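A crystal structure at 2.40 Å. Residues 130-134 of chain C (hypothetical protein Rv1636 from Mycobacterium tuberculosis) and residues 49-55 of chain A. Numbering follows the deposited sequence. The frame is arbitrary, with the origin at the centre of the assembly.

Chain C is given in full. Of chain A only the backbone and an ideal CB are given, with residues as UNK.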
# COMPACT_ATOMS: atom_id res chain seq x y z
N LEU C 130 -11.86 3.43 -3.34
CA LEU C 130 -13.14 3.54 -2.64
C LEU C 130 -13.03 4.69 -1.64
O LEU C 130 -11.95 4.94 -1.10
CB LEU C 130 -13.45 2.22 -1.92
CG LEU C 130 -13.65 1.00 -2.84
CD1 LEU C 130 -13.54 -0.30 -2.06
CD2 LEU C 130 -15.02 1.10 -3.51
N SER C 131 -14.13 5.38 -1.39
CA SER C 131 -14.10 6.50 -0.47
C SER C 131 -14.65 6.23 0.93
O SER C 131 -14.96 7.15 1.67
CB SER C 131 -14.81 7.70 -1.11
OG SER C 131 -16.03 7.29 -1.70
N THR C 132 -14.76 4.96 1.29
CA THR C 132 -15.23 4.58 2.63
C THR C 132 -14.01 4.55 3.54
O THR C 132 -12.87 4.57 3.05
CB THR C 132 -15.81 3.16 2.64
OG1 THR C 132 -14.79 2.23 2.26
CG2 THR C 132 -16.98 3.04 1.67
N ILE C 133 -14.22 4.48 4.85
CA ILE C 133 -13.08 4.44 5.76
C ILE C 133 -12.13 3.29 5.40
O ILE C 133 -10.93 3.48 5.27
CB ILE C 133 -13.53 4.23 7.23
CG1 ILE C 133 -14.37 5.41 7.70
CG2 ILE C 133 -12.29 4.07 8.12
CD1 ILE C 133 -14.98 5.22 9.06
N ALA C 134 -12.69 2.10 5.24
CA ALA C 134 -11.87 0.95 4.91
C ALA C 134 -11.22 1.13 3.54
O ALA C 134 -10.02 0.89 3.37
CB ALA C 134 -12.72 -0.31 4.93
N UNK A 49 -17.90 3.11 17.03
CA UNK A 49 -18.23 2.68 15.68
C UNK A 49 -18.33 3.87 14.76
O UNK A 49 -19.15 4.77 14.98
CB UNK A 49 -19.54 1.89 15.66
N UNK A 50 -17.52 3.87 13.71
CA UNK A 50 -17.51 4.99 12.77
C UNK A 50 -17.94 4.62 11.36
O UNK A 50 -17.78 3.47 10.93
CB UNK A 50 -16.11 5.60 12.72
N UNK A 51 -18.49 5.60 10.66
CA UNK A 51 -18.93 5.43 9.28
C UNK A 51 -18.74 6.74 8.54
O UNK A 51 -19.09 7.81 9.04
CB UNK A 51 -20.39 4.97 9.21
N UNK A 52 -18.18 6.66 7.34
CA UNK A 52 -17.93 7.86 6.55
C UNK A 52 -19.22 8.36 5.94
O UNK A 52 -20.01 7.60 5.40
CB UNK A 52 -16.89 7.59 5.46
N UNK A 53 -19.44 9.66 6.07
CA UNK A 53 -20.62 10.27 5.48
C UNK A 53 -20.20 10.67 4.07
O UNK A 53 -19.20 11.36 3.89
CB UNK A 53 -21.13 11.46 6.29
N UNK A 54 -20.95 10.22 3.07
CA UNK A 54 -20.61 10.54 1.70
C UNK A 54 -21.44 11.71 1.14
O UNK A 54 -20.90 12.77 0.83
CB UNK A 54 -20.80 9.30 0.83
N UNK A 55 -22.78 11.53 1.02
CA UNK A 55 -23.66 12.58 0.50
C UNK A 55 -23.42 13.95 1.13
O UNK A 55 -22.58 14.73 0.67
CB UNK A 55 -25.12 12.18 0.72

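Position 49 of chain A has extended backbone angles (-101/122), and its ideal CB finds nothing of the chain C stretch within 5.5 Å. Chain C therefore sets no preference, though a β-branched residue sits easily in a strand. The residue is Ile A49, whose side chain stays out of reach of the other stretch.

At position 50 the CA-to-CB bond points toward chain C, and the ideal CB already lies 3.8 Å from Ile C133 CD1. What chain C offers here is the methyl tip of an isoleucine, with neither charge nor donor, so a small apolar side chain suits the place; a larger one would have to turn aside from that methyl. The residue is Ala A50, its CB in apolar contact with that methyl.

The strand alternates, so at position 51 CA-to-CB points away, and the ideal CB is 5.4 Å from Ile C133 CD1. Chain C leaves the choice wide, polar or apolar. Ser A51 is found, with chi1 in t and its OG hydrogen-bonded elsewhere in the structure; toward chain C it presents its backbone, N lying 3.9 Å from Ile C133 CD1.

Position 52 faces chain C again and is the most closely hemmed in. Its ideal CB is 4.0 Å from Ile C133 CG1, 4.3 Å from Ser C131 O and 4.5 Å from Thr C132 CA. With backbone and side chain gathered around one carbon, a small residue such as alanine, glycine or serine fits best. It is Ala A52, its CB in apolar contact with Ile C133 CG1 at 4.0 Å. No direct hydrogen bond joins the two stretches, but a water accepts from both Ala A52 N (3.1 Å from the water O) and Ile C133 N (3.2 Å from it), bridging the two backbones.

Position 53 is out of reach of chain C, which leaves room for a bulky side chain. Tyr A53 occupies it and touches a crystal neighbour.

At position 54 CA-to-CB points toward chain C, but nothing lies within 5.5 Å of the ideal CB. A side chain must be long to cross this gap: leucine, methionine or a long polar residue could approach Ser C131. Leu A54, with chi1 in m and chi2 in t, brings CD2 to 3.8 Å from Ser C131 O and 4.0 Å from Ser C131 OG, contacts of packing alone.

Position 55 again meets nothing of chain C. Its phi of -48° is compatible with proline, and Pro A55, poorly ordered, is the residue.

Chain A 49-55: IASAYLP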
# COMPACT_ATOMS: atom_id res chain seq x y z
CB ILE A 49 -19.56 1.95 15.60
CG1 ILE A 49 -19.57 0.76 16.56
CG2 ILE A 49 -19.79 1.47 14.17
CD1 ILE A 49 -20.84 -0.08 16.46
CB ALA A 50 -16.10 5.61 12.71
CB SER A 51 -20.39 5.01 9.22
OG SER A 51 -20.75 4.68 7.89
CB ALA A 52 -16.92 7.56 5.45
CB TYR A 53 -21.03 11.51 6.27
CG TYR A 53 -22.17 12.27 5.65
CD1 TYR A 53 -23.39 11.65 5.40
CD2 TYR A 53 -22.04 13.63 5.35
CE1 TYR A 53 -24.45 12.37 4.87
CE2 TYR A 53 -23.10 14.35 4.83
CZ TYR A 53 -24.31 13.72 4.59
OH TYR A 53 -25.37 14.43 4.10
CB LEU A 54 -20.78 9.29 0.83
CG LEU A 54 -20.05 8.06 1.39
CD1 LEU A 54 -20.56 6.80 0.71
CD2 LEU A 54 -18.55 8.22 1.20
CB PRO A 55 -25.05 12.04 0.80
CG PRO A 55 -24.86 10.55 0.67
CD PRO A 55 -23.56 10.35 1.42
O HOH W 1 -17.27 4.07 5.88
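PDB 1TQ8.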